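Local coordinates for phage-related protein (Bordetella bronchiseptica RB50, PDB 3BJQ) that probably serves as a major capsid (coat) protein of a prophage, a subunit that packs with copies of itself to build the phage head shell, at residues 48-53 against 298-303; 182-187 against 237-242; 241-246 against 311-316; 248-253 against 260-265. One frame throughout, in Å; residues are numbered along the deposited sequence.

Contact 1: 48-53 against 298-303; sequences LTFGKE and ALSGML
Phe50 and Ser300 meet through one direct backbone hydrogen bond, Phe50 N to Ser300 O at 2.8 Å, almost straight at the hydrogen (176°). The donor stands above the carbonyl plane. The same oxygen is approached by the CA-H of Thr49 (CA to Ser300 O 3.4 Å) and by the methyl CG2 of Thr49, which lies anti to the backbone N, while Thr49 OG1 turns to Ile47 O. One residue on, the CA-H of Gly301 points at Phe50 O. The second backbone link runs through water 1, which donates to Phe50 O at 2.7 Å and accepts from Leu303 N at 2.8 Å, so that both carbonyl and N-H are satisfied where the two chains have begun to part. The touching parts run almost parallel, about 10° apart. They join the end of strand 44-49, which pairs antiparallel with strand 75-81 in a two-stranded sheet, to the end of strand 286-299 in the five-stranded mixed sheet. The aromatic contact is made by Phe50, whose CG lies beside the backbone N (chi1 -45°); its CE2 comes within 3.5 Å of Ser300 CB, and Gly301 N sits at the ring edge near its plane. Ser300 CB is also held close to Leu48 O, at 3.2 Å, while Ser300 OG is bonded to Ser262 O. Aliphatic packing is confined to the helix start after the N-cap residue Gly51: Leu303 CD1 lies 3.8 Å from Lys52 CB and also against the Lys52 backbone N.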
loop_
_atom_site.group_PDB
_atom_site.type_symbol
_atom_site.label_atom_id
_atom_site.label_comp_id
_atom_site.label_asym_id
_atom_site.label_seq_id
_atom_site.Cartn_x
_atom_site.Cartn_y
_atom_site.Cartn_z
ATOM N N LEU E 48 2.491 -36.643 26.972
ATOM C CA LEU E 48 1.101 -36.540 27.419
ATOM C C LEU E 48 0.391 -37.707 26.777
ATOM O O LEU E 48 0.319 -37.800 25.538
ATOM C CB LEU E 48 0.492 -35.194 27.053
ATOM C CG LEU E 48 -0.831 -34.897 27.769
ATOM C CD1 LEU E 48 -0.648 -34.782 29.300
ATOM C CD2 LEU E 48 -1.413 -33.622 27.221
ATOM N N THR E 49 -0.104 -38.614 27.613
ATOM C CA THR E 49 -0.600 -39.922 27.181
ATOM C C THR E 49 -2.114 -40.017 27.308
ATOM O O THR E 49 -2.709 -39.518 28.259
ATOM C CB THR E 49 0.117 -41.029 27.980
ATOM O OG1 THR E 49 1.532 -40.878 27.806
ATOM C CG2 THR E 49 -0.281 -42.444 27.537
ATOM N N PHE E 50 -2.726 -40.670 26.332
ATOM C CA PHE E 50 -4.159 -40.815 26.278
ATOM C C PHE E 50 -4.549 -42.277 26.339
ATOM O O PHE E 50 -4.366 -43.027 25.383
ATOM C CB PHE E 50 -4.686 -40.145 25.010
ATOM C CG PHE E 50 -4.077 -38.794 24.769
ATOM C CD1 PHE E 50 -4.386 -37.732 25.599
ATOM C CD2 PHE E 50 -3.135 -38.618 23.783
ATOM C CE1 PHE E 50 -3.823 -36.496 25.401
ATOM C CE2 PHE E 50 -2.563 -37.397 23.561
ATOM C CZ PHE E 50 -2.926 -36.316 24.362
ATOM N N GLY E 51 -5.082 -42.667 27.487
ATOM C CA GLY E 51 -5.601 -43.998 27.692
ATOM C C GLY E 51 -7.102 -43.988 27.475
ATOM O O GLY E 51 -7.650 -43.036 26.898
ATOM N N LYS E 52 -7.772 -45.031 27.958
ATOM C CA LYS E 52 -9.201 -45.188 27.728
ATOM C C LYS E 52 -9.984 -44.028 28.315
ATOM O O LYS E 52 -10.891 -43.509 27.673
ATOM C CB LYS E 52 -9.704 -46.519 28.307
ATOM C CG LYS E 52 -11.033 -46.981 27.717
ATOM C CD LYS E 52 -11.403 -48.399 28.155
ATOM C CE LYS E 52 -12.542 -48.970 27.315
ATOM N NZ LYS E 52 -12.778 -50.434 27.607
ATOM N N GLU E 53 -9.634 -43.617 29.527
ATOM C CA GLU E 53 -10.319 -42.513 30.196
ATOM C C GLU E 53 -10.213 -41.195 29.415
ATOM O O GLU E 53 -11.179 -40.458 29.312
ATOM C CB GLU E 53 -9.733 -42.299 31.582
ATOM C CG GLU E 53 -10.371 -41.127 32.339
ATOM C CD GLU E 53 -9.458 -40.504 33.403
ATOM O OE1 GLU E 53 -8.219 -40.467 33.205
ATOM O OE2 GLU E 53 -9.997 -40.022 34.431
ATOM N N ALA E 298 6.359 -39.462 19.106
ATOM C CA ALA E 298 5.938 -40.021 20.380
ATOM C C ALA E 298 4.572 -40.695 20.180
ATOM O O ALA E 298 3.697 -40.136 19.540
ATOM C CB ALA E 298 5.849 -38.927 21.409
ATOM N N LEU E 299 4.421 -41.909 20.701
ATOM C CA LEU E 299 3.144 -42.598 20.674
ATOM C C LEU E 299 2.436 -42.116 21.944
ATOM O O LEU E 299 2.916 -42.323 23.029
ATOM C CB LEU E 299 3.348 -44.125 20.658
ATOM C CG LEU E 299 2.202 -44.943 20.054
ATOM C CD1 LEU E 299 2.627 -46.378 19.749
ATOM C CD2 LEU E 299 1.010 -44.924 20.947
ATOM N N SER E 300 1.324 -41.414 21.789
ATOM C CA SER E 300 0.579 -40.893 22.929
ATOM C C SER E 300 -0.674 -41.707 23.207
ATOM O O SER E 300 -1.062 -41.817 24.344
ATOM C CB SER E 300 0.246 -39.390 22.716
ATOM O OG SER E 300 -0.285 -39.135 21.416
ATOM N N GLY E 301 -1.296 -42.283 22.174
ATOM C CA GLY E 301 -2.573 -42.982 22.310
ATOM C C GLY E 301 -2.627 -44.341 21.628
ATOM O O GLY E 301 -3.159 -44.475 20.531
HETATM N N MSE E 302 -2.108 -45.351 22.310
HETATM C CA MSE E 302 -2.056 -46.725 21.787
HETATM C C MSE E 302 -3.419 -47.259 21.371
HETATM O O MSE E 302 -3.547 -47.905 20.338
HETATM C CB MSE E 302 -1.412 -47.663 22.805
HETATM C CG MSE E 302 -1.353 -49.137 22.362
HETATM SE SE MSE E 302 -2.944 -50.116 22.839
HETATM C CE MSE E 302 -2.629 -49.991 24.818
ATOM N N LEU E 303 -4.450 -46.972 22.147
ATOM C CA LEU E 303 -5.763 -47.488 21.828
ATOM C C LEU E 303 -6.327 -46.903 20.539
ATOM O O LEU E 303 -7.330 -47.393 20.037
ATOM C CB LEU E 303 -6.759 -47.212 22.965
ATOM C CG LEU E 303 -6.594 -48.006 24.246
ATOM C CD1 LEU E 303 -7.618 -47.447 25.283
ATOM C CD2 LEU E 303 -6.798 -49.496 24.015
HETATM O O HOH W 1 -4.245 -45.625 24.639
#

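Contact 2: 182-187 against 237-242; sequences LSRKAL and FGDVWG
Ser183 and Gly242 form the close-packed end of this contact. Ser183 CB presses to 3.1 Å from Gly242 O and also touches Trp241 O, beneath a turn that brings two carbonyl oxygens against one methylene. Ser183 OG, set between the backbone N and carbonyl carbon (chi1 62°), accepts from Ala186 N at 3.2 Å and is bonded as well to Asp244 O, which fixes its rotation. Beside it, water 2 is gripped three ways: it accepts from Lys185 N and donates to Gly242 O and to Asp239 OD2, the last at 2.7 Å, tying the first turn of the helix to the turn opposite. The outer side is a looser, charged cluster of partly exposed side chains around the Asp239 carboxylate. Lys185 NZ, placed by a bend at the end of its chain, meets OD2 of Asp239 at 2.9 Å from above the carboxylate plane. Arg184 NH2 bonds to Asp239 OD1 at 3.1 Å on the syn lone pair, with a weak second bond to OD2; the guanidinium stands 89° from the carboxylate, so the two groups do not pair flat and side by side. Arg228 brings another guanidinium close to that of Arg184, a crowding of like charge that Asp239 may offset. The arrangement is a helix N-cap at the junction of strand 179-183 with helix 184-191, Ser183 being the cap residue, faced by a type I beta turn, Asp239 to Gly242, that leaves strand 237-239, outermost in this chain's sheet, with a three-residue salt-bridge network between them.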
loop_
_atom_site.group_PDB
_atom_site.type_symbol
_atom_site.label_atom_id
_atom_site.label_comp_id
_atom_site.label_asym_id
_atom_site.label_seq_id
_atom_site.Cartn_x
_atom_site.Cartn_y
_atom_site.Cartn_z
ATOM N N LEU E 182 -0.640 -48.703 4.429
ATOM C CA LEU E 182 -0.275 -49.932 3.721
ATOM C C LEU E 182 1.188 -49.824 3.325
ATOM O O LEU E 182 1.553 -48.896 2.587
ATOM C CB LEU E 182 -1.069 -50.067 2.427
ATOM C CG LEU E 182 -2.590 -50.148 2.494
ATOM C CD1 LEU E 182 -3.159 -50.232 1.107
ATOM C CD2 LEU E 182 -2.988 -51.365 3.309
ATOM N N SER E 183 2.016 -50.767 3.753
ATOM C CA SER E 183 3.373 -50.808 3.250
ATOM C C SER E 183 3.326 -51.166 1.769
ATOM O O SER E 183 2.384 -51.772 1.299
ATOM C CB SER E 183 4.192 -51.855 3.964
ATOM O OG SER E 183 3.655 -53.163 3.750
ATOM N N ARG E 184 4.370 -50.801 1.051
ATOM C CA ARG E 184 4.524 -51.092 -0.364
ATOM C C ARG E 184 4.180 -52.556 -0.667
ATOM O O ARG E 184 3.407 -52.847 -1.584
ATOM C CB ARG E 184 5.983 -50.785 -0.719
ATOM C CG ARG E 184 6.368 -50.862 -2.161
ATOM C CD ARG E 184 7.817 -50.367 -2.310
ATOM N NE ARG E 184 8.777 -51.341 -1.817
ATOM C CZ ARG E 184 9.545 -52.110 -2.587
ATOM N NH1 ARG E 184 9.503 -52.018 -3.910
ATOM N NH2 ARG E 184 10.384 -52.973 -2.030
ATOM N N LYS E 185 4.757 -53.460 0.125
ATOM C CA LYS E 185 4.508 -54.889 -0.005
ATOM C C LYS E 185 3.053 -55.292 0.244
ATOM O O LYS E 185 2.513 -56.114 -0.478
ATOM C CB LYS E 185 5.395 -55.663 0.954
ATOM C CG LYS E 185 6.822 -55.771 0.488
ATOM C CD LYS E 185 7.703 -56.373 1.591
ATOM C CE LYS E 185 9.063 -56.814 1.051
ATOM N NZ LYS E 185 9.645 -55.841 0.091
ATOM N N ALA E 186 2.428 -54.733 1.272
ATOM C CA ALA E 186 1.022 -55.019 1.528
ATOM C C ALA E 186 0.137 -54.465 0.413
ATOM O O ALA E 186 -0.851 -55.099 0.037
ATOM C CB ALA E 186 0.581 -54.474 2.873
ATOM N N LEU E 187 0.474 -53.293 -0.121
ATOM C CA LEU E 187 -0.279 -52.755 -1.271
ATOM C C LEU E 187 -0.166 -53.661 -2.502
ATOM O O LEU E 187 -1.160 -53.907 -3.191
ATOM C CB LEU E 187 0.138 -51.326 -1.622
ATOM C CG LEU E 187 -0.653 -50.662 -2.765
ATOM C CD1 LEU E 187 -2.141 -50.615 -2.498
ATOM C CD2 LEU E 187 -0.155 -49.244 -3.047
ATOM N N PHE E 237 18.463 -52.653 -0.400
ATOM C CA PHE E 237 17.625 -51.661 0.326
ATOM C C PHE E 237 16.501 -52.299 1.157
ATOM O O PHE E 237 15.899 -53.265 0.710
ATOM C CB PHE E 237 17.006 -50.699 -0.688
ATOM C CG PHE E 237 18.012 -49.879 -1.431
ATOM C CD1 PHE E 237 18.481 -48.688 -0.900
ATOM C CD2 PHE E 237 18.519 -50.314 -2.653
ATOM C CE1 PHE E 237 19.433 -47.947 -1.574
ATOM C CE2 PHE E 237 19.469 -49.565 -3.336
ATOM C CZ PHE E 237 19.921 -48.384 -2.796
ATOM N N GLY E 238 16.225 -51.773 2.359
ATOM C CA GLY E 238 15.121 -52.280 3.200
ATOM C C GLY E 238 13.954 -51.314 3.270
ATOM O O GLY E 238 14.147 -50.092 3.345
ATOM N N ASP E 239 12.734 -51.848 3.270
ATOM C CA ASP E 239 11.533 -51.010 3.364
ATOM C C ASP E 239 11.387 -50.483 4.777
ATOM O O ASP E 239 11.318 -51.273 5.721
ATOM C CB ASP E 239 10.267 -51.801 3.019
ATOM C CG ASP E 239 10.246 -52.312 1.580
ATOM O OD1 ASP E 239 11.029 -51.840 0.766
ATOM O OD2 ASP E 239 9.433 -53.191 1.252
ATOM N N VAL E 240 11.276 -49.163 4.915
ATOM C CA VAL E 240 11.161 -48.526 6.223
ATOM C C VAL E 240 9.874 -49.024 6.944
ATOM O O VAL E 240 9.859 -49.221 8.150
ATOM C CB VAL E 240 11.190 -46.976 6.071
ATOM C CG1 VAL E 240 10.929 -46.266 7.406
ATOM C CG2 VAL E 240 12.510 -46.512 5.440
ATOM N N TRP E 241 8.790 -49.208 6.187
ATOM C CA TRP E 241 7.504 -49.603 6.772
ATOM C C TRP E 241 7.272 -51.118 6.700
ATOM O O TRP E 241 6.140 -51.606 6.906
ATOM C CB TRP E 241 6.371 -48.810 6.104
ATOM C CG TRP E 241 6.532 -47.388 6.379
ATOM C CD1 TRP E 241 7.180 -46.488 5.602
ATOM C CD2 TRP E 241 6.093 -46.677 7.544
ATOM N NE1 TRP E 241 7.199 -45.268 6.213
ATOM C CE2 TRP E 241 6.527 -45.344 7.402
ATOM C CE3 TRP E 241 5.380 -47.038 8.700
ATOM C CZ2 TRP E 241 6.242 -44.346 8.350
ATOM C CZ3 TRP E 241 5.096 -46.051 9.646
ATOM C CH2 TRP E 241 5.532 -44.725 9.470
ATOM N N GLY E 242 8.353 -51.852 6.427
ATOM C CA GLY E 242 8.368 -53.292 6.454
ATOM C C GLY E 242 7.282 -53.916 5.614
ATOM O O GLY E 242 6.870 -53.331 4.604
HETATM O O HOH W 2 6.872 -52.982 1.919
#

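Contact 3: 241-246 against 311-316; sequences WGPDVW and AGLPAA
Pro243 and Gly312 share the one hydrogen bond of this contact: Gly312 N donates to Pro243 O at 2.7 Å, with 161° at the hydrogen and the donor in the carbonyl plane. Around it lie two apolar pairs. The Pro243 ring and the Leu313 side chain run side by side and point the same way, CG of Pro243 being 3.7 Å from CG of Leu313, with Leu313 CD2 against the same ring. On the strand side, Val245 CG2 meets Ala311 CB at 3.7 Å; Ala311 CB also lies near Pro243 O. Further out, a type II' beta turn from Trp241 to Asp244 sets the proline carbonyl, with Gly242 at positive phi (53°) as its second residue and a weak closing bond from Asp244 N to Trp241 O. The CB of Asp244 points away from the 311-316 segment, yet OD1 accepts from Asp310 N and so holds the opposing chain just before it enters the contact. Leu313 O is bonded to Thr152 OG1, just beyond the hydrogen-bonded Gly312. The turn leads into strand 245-248, which lies in a mixed sheet between strands 179-183 and 305-309, antiparallel to both. Residues 311-313 lie in the loop that follows strand 305-309, while Trp241, at the start of the turn, packs on helix 105-131.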
loop_
_atom_site.group_PDB
_atom_site.type_symbol
_atom_site.label_atom_id
_atom_site.label_comp_id
_atom_site.label_asym_id
_atom_site.label_seq_id
_atom_site.Cartn_x
_atom_site.Cartn_y
_atom_site.Cartn_z
ATOM N N TRP E 241 8.790 -49.208 6.187
ATOM C CA TRP E 241 7.504 -49.603 6.772
ATOM C C TRP E 241 7.272 -51.118 6.700
ATOM O O TRP E 241 6.140 -51.606 6.906
ATOM C CB TRP E 241 6.371 -48.810 6.104
ATOM C CG TRP E 241 6.532 -47.388 6.379
ATOM C CD1 TRP E 241 7.180 -46.488 5.602
ATOM C CD2 TRP E 241 6.093 -46.677 7.544
ATOM N NE1 TRP E 241 7.199 -45.268 6.213
ATOM C CE2 TRP E 241 6.527 -45.344 7.402
ATOM C CE3 TRP E 241 5.380 -47.038 8.700
ATOM C CZ2 TRP E 241 6.242 -44.346 8.350
ATOM C CZ3 TRP E 241 5.096 -46.051 9.646
ATOM C CH2 TRP E 241 5.532 -44.725 9.470
ATOM N N GLY E 242 8.353 -51.852 6.427
ATOM C CA GLY E 242 8.368 -53.292 6.454
ATOM C C GLY E 242 7.282 -53.916 5.614
ATOM O O GLY E 242 6.870 -53.331 4.604
ATOM N N PRO E 243 6.831 -55.121 6.001
ATOM C CA PRO E 243 5.739 -55.787 5.303
ATOM C C PRO E 243 4.391 -55.567 5.999
ATOM O O PRO E 243 3.447 -56.316 5.776
ATOM C CB PRO E 243 6.160 -57.254 5.392
ATOM C CG PRO E 243 6.827 -57.351 6.726
ATOM C CD PRO E 243 7.350 -55.975 7.086
ATOM N N ASP E 244 4.288 -54.498 6.786
ATOM C CA ASP E 244 3.166 -54.333 7.694
ATOM C C ASP E 244 2.014 -53.477 7.193
ATOM O O ASP E 244 2.092 -52.815 6.165
ATOM C CB ASP E 244 3.668 -53.752 9.014
ATOM C CG ASP E 244 4.696 -54.635 9.696
ATOM O OD1 ASP E 244 4.791 -55.851 9.391
ATOM O OD2 ASP E 244 5.391 -54.107 10.580
ATOM N N VAL E 245 0.914 -53.557 7.942
ATOM C CA VAL E 245 -0.249 -52.697 7.754
ATOM C C VAL E 245 -0.567 -52.113 9.113
ATOM O O VAL E 245 -0.373 -52.785 10.118
ATOM C CB VAL E 245 -1.425 -53.483 7.189
ATOM C CG1 VAL E 245 -2.699 -52.631 7.162
ATOM C CG2 VAL E 245 -1.036 -53.988 5.793
ATOM N N TRP E 246 -0.992 -50.856 9.151
ATOM C CA TRP E 246 -1.304 -50.189 10.412
ATOM C C TRP E 246 -2.567 -49.349 10.212
ATOM O O TRP E 246 -2.791 -48.841 9.130
ATOM C CB TRP E 246 -0.124 -49.326 10.826
ATOM C CG TRP E 246 -0.354 -48.443 12.021
ATOM C CD1 TRP E 246 -0.021 -48.715 13.323
ATOM C CD2 TRP E 246 -0.935 -47.124 12.024
ATOM N NE1 TRP E 246 -0.371 -47.664 14.122
ATOM C CE2 TRP E 246 -0.932 -46.674 13.358
ATOM C CE3 TRP E 246 -1.465 -46.287 11.027
ATOM C CZ2 TRP E 246 -1.440 -45.424 13.730
ATOM C CZ3 TRP E 246 -1.974 -45.047 11.391
ATOM C CH2 TRP E 246 -1.947 -44.624 12.742
ATOM N N ALA E 311 1.677 -58.667 6.918
ATOM C CA ALA E 311 0.681 -58.787 5.861
ATOM C C ALA E 311 1.335 -59.027 4.494
ATOM O O ALA E 311 0.898 -59.871 3.722
ATOM C CB ALA E 311 -0.192 -57.547 5.822
ATOM N N GLY E 312 2.420 -58.321 4.220
ATOM C CA GLY E 312 3.045 -58.373 2.910
ATOM C C GLY E 312 4.135 -59.391 2.687
ATOM O O GLY E 312 4.761 -59.375 1.635
ATOM N N LEU E 313 4.382 -60.261 3.662
ATOM C CA LEU E 313 5.396 -61.312 3.522
ATOM C C LEU E 313 4.828 -62.509 2.736
ATOM O O LEU E 313 3.624 -62.784 2.796
ATOM C CB LEU E 313 5.896 -61.799 4.892
ATOM C CG LEU E 313 6.872 -60.962 5.725
ATOM C CD1 LEU E 313 7.159 -61.664 7.039
ATOM C CD2 LEU E 313 8.186 -60.656 4.967
ATOM N N PRO E 314 5.691 -63.228 1.993
ATOM C CA PRO E 314 5.252 -64.414 1.260
ATOM C C PRO E 314 4.576 -65.419 2.171
ATOM O O PRO E 314 5.036 -65.615 3.296
ATOM C CB PRO E 314 6.559 -64.997 0.711
ATOM C CG PRO E 314 7.474 -63.854 0.626
ATOM C CD PRO E 314 7.131 -62.970 1.789
ATOM N N ALA E 315 3.494 -66.036 1.695
ATOM C CA ALA E 315 2.728 -67.013 2.495
ATOM C C ALA E 315 3.501 -68.309 2.697
ATOM O O ALA E 315 3.488 -68.897 3.782
ATOM C CB ALA E 315 1.394 -67.308 1.832
ATOM N N ALA E 316 4.153 -68.754 1.632
ATOM C CA ALA E 316 4.968 -69.959 1.655
ATOM C C ALA E 316 6.425 -69.563 1.440
ATOM O O ALA E 316 6.731 -68.737 0.572
ATOM C CB ALA E 316 4.506 -70.934 0.570
ATOM O OXT ALA E 316 7.312 -70.061 2.143
#

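Contact 4: 248-253 against 260-265; sequences GYVSDN and EPSFGY
Ser262 carries its OG anti to the backbone N (chi1 -160°), which brings it to Ser251 N; Asn253 and Glu260 have CG anti to N as well, and the Glu260 chain stays extended beyond CG, where amide and carboxylate meet. All three lie in the connection between strands 245-248 and 264-269, where Ser251 makes an ST turn: its OG accepts from Asn253 N at 3.1 Å. The bond from Ser251 N to Ser262 OG is short and straight, 2.7 Å and 172°, a side-chain hydroxyl accepting from a backbone N-H. Phe263 N donates to Tyr249 O at 3.1 Å, nearly along the C=O axis, and Phe263 CB packs on that oxygen. Tyr249 presents its ring edge to Pro261 O, 3.7 Å from CE2, and water 3 links Tyr249 OH to the same carbonyl. A bound tetraethylene glycol, probably from the crystallisation liquor, lies near the Tyr249 side chain. Glu260 OE2 is taken by Tyr58 OH, leaving OE1 to face Asn253. There the amide and carboxylate planes stand 87° apart, and Asn253 ND2 donates to the syn side of Glu260 OE1 at 2.6 Å.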
loop_
_atom_site.group_PDB
_atom_site.type_symbol
_atom_site.label_atom_id
_atom_site.label_comp_id
_atom_site.label_asym_id
_atom_site.label_seq_id
_atom_site.Cartn_x
_atom_site.Cartn_y
_atom_site.Cartn_z
ATOM N N GLY E 248 -5.088 -46.283 12.363
ATOM C CA GLY E 248 -5.162 -45.435 13.536
ATOM C C GLY E 248 -6.104 -44.280 13.385
ATOM O O GLY E 248 -6.521 -43.939 12.276
ATOM N N TYR E 249 -6.490 -43.735 14.530
ATOM C CA TYR E 249 -7.146 -42.439 14.590
ATOM C C TYR E 249 -6.027 -41.431 14.837
ATOM O O TYR E 249 -5.362 -41.472 15.871
ATOM C CB TYR E 249 -8.205 -42.329 15.695
ATOM C CG TYR E 249 -8.658 -40.905 15.825
ATOM C CD1 TYR E 249 -9.529 -40.361 14.910
ATOM C CD2 TYR E 249 -8.154 -40.074 16.823
ATOM C CE1 TYR E 249 -9.917 -39.027 14.992
ATOM C CE2 TYR E 249 -8.531 -38.736 16.908
ATOM C CZ TYR E 249 -9.428 -38.221 16.000
ATOM O OH TYR E 249 -9.827 -36.895 16.078
ATOM N N VAL E 250 -5.817 -40.561 13.845
ATOM C CA VAL E 250 -4.838 -39.464 13.899
ATOM C C VAL E 250 -5.648 -38.198 13.724
ATOM O O VAL E 250 -6.423 -38.058 12.746
ATOM C CB VAL E 250 -3.803 -39.590 12.766
ATOM C CG1 VAL E 250 -2.694 -38.514 12.874
ATOM C CG2 VAL E 250 -3.175 -40.970 12.783
ATOM N N SER E 251 -5.558 -37.300 14.691
ATOM C CA SER E 251 -6.333 -36.075 14.600
ATOM C C SER E 251 -6.063 -35.326 13.281
ATOM O O SER E 251 -4.912 -35.134 12.883
ATOM C CB SER E 251 -6.042 -35.152 15.783
ATOM O OG SER E 251 -6.679 -33.917 15.582
ATOM N N ASP E 252 -7.154 -34.901 12.644
ATOM C CA ASP E 252 -7.133 -34.102 11.425
ATOM C C ASP E 252 -6.952 -32.601 11.715
ATOM O O ASP E 252 -7.059 -31.804 10.825
ATOM C CB ASP E 252 -8.448 -34.279 10.639
ATOM C CG ASP E 252 -8.517 -35.591 9.855
ATOM O OD1 ASP E 252 -7.474 -36.232 9.625
ATOM O OD2 ASP E 252 -9.639 -35.976 9.449
ATOM N N ASN E 253 -6.715 -32.227 12.963
ATOM C CA ASN E 253 -6.559 -30.841 13.358
ATOM C C ASN E 253 -5.472 -30.181 12.492
ATOM O O ASN E 253 -4.370 -30.704 12.380
ATOM C CB ASN E 253 -6.179 -30.795 14.844
ATOM C CG ASN E 253 -6.462 -29.441 15.514
ATOM O OD1 ASN E 253 -6.447 -28.388 14.886
ATOM N ND2 ASN E 253 -6.664 -29.480 16.827
ATOM N N GLU E 260 -4.188 -32.796 22.658
ATOM C CA GLU E 260 -5.420 -33.304 22.097
ATOM C C GLU E 260 -5.286 -34.806 21.807
ATOM O O GLU E 260 -4.297 -35.218 21.185
ATOM C CB GLU E 260 -5.763 -32.541 20.821
ATOM C CG GLU E 260 -6.907 -33.139 20.064
ATOM C CD GLU E 260 -7.302 -32.294 18.875
ATOM O OE1 GLU E 260 -6.406 -31.659 18.268
ATOM O OE2 GLU E 260 -8.509 -32.273 18.560
ATOM N N PRO E 261 -6.229 -35.625 22.327
ATOM C CA PRO E 261 -6.233 -37.062 22.061
ATOM C C PRO E 261 -6.060 -37.456 20.602
ATOM O O PRO E 261 -6.837 -37.043 19.711
ATOM C CB PRO E 261 -7.549 -37.529 22.666
ATOM C CG PRO E 261 -7.776 -36.631 23.778
ATOM C CD PRO E 261 -7.259 -35.283 23.324
ATOM N N SER E 262 -5.019 -38.257 20.385
ATOM C CA SER E 262 -4.644 -38.770 19.090
ATOM C C SER E 262 -3.666 -39.921 19.280
ATOM O O SER E 262 -3.120 -40.087 20.372
ATOM C CB SER E 262 -3.988 -37.651 18.249
ATOM O OG SER E 262 -4.026 -37.951 16.864
ATOM N N PHE E 263 -3.455 -40.719 18.234
ATOM C CA PHE E 263 -2.481 -41.819 18.295
ATOM C C PHE E 263 -1.066 -41.351 18.625
ATOM O O PHE E 263 -0.356 -41.962 19.425
ATOM C CB PHE E 263 -2.441 -42.592 16.964
ATOM C CG PHE E 263 -1.274 -43.547 16.854
ATOM C CD1 PHE E 263 -1.318 -44.784 17.463
ATOM C CD2 PHE E 263 -0.140 -43.202 16.138
ATOM C CE1 PHE E 263 -0.246 -45.643 17.397
ATOM C CE2 PHE E 263 0.925 -44.056 16.060
ATOM C CZ PHE E 263 0.875 -45.275 16.688
ATOM N N GLY E 264 -0.627 -40.280 17.976
ATOM C CA GLY E 264 0.753 -39.810 18.176
ATOM C C GLY E 264 1.030 -38.432 17.633
ATOM O O GLY E 264 0.206 -37.834 16.950
ATOM N N TYR E 265 2.218 -37.929 17.964
ATOM C CA TYR E 265 2.656 -36.603 17.562
ATOM C C TYR E 265 4.149 -36.618 17.353
ATOM O O TYR E 265 4.843 -37.428 17.948
ATOM C CB TYR E 265 2.373 -35.574 18.679
ATOM C CG TYR E 265 0.910 -35.263 18.810
ATOM C CD1 TYR E 265 0.270 -34.488 17.848
ATOM C CD2 TYR E 265 0.151 -35.783 19.864
ATOM C CE1 TYR E 265 -1.105 -34.229 17.942
ATOM C CE2 TYR E 265 -1.231 -35.521 19.968
ATOM C CZ TYR E 265 -1.842 -34.754 19.013
ATOM O OH TYR E 265 -3.202 -34.491 19.092
HETATM O O HOH W 3 -8.407 -35.520 18.285
#

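How the contacts relate
The four contacts form two groups. Contacts 1 and 4, with centres 9 Å apart, reach one sheet: Ala298 N lies 2.8 Å from Tyr265 O between neighbouring strands, and just beyond their ends Gly301 N lies 2.9 Å from Phe263 O, both probable hydrogen bonds. Contacts 2 and 3, 7 Å apart between centres, share Trp241 and Gly242 and meet again where Ala186 CB packs on Val245 CG2. Between the groups, contact centres are 23 to 26 Å apart, yet contacts 3 and 4 touch through Trp246 and Phe263, whose rings pack edge-to-face. The tetraethylene glycol comes within about 3 Å (nearest atoms) of the Tyr249 side chain in contact 4. Along the chain, contact 1 encloses contacts 2 and 4.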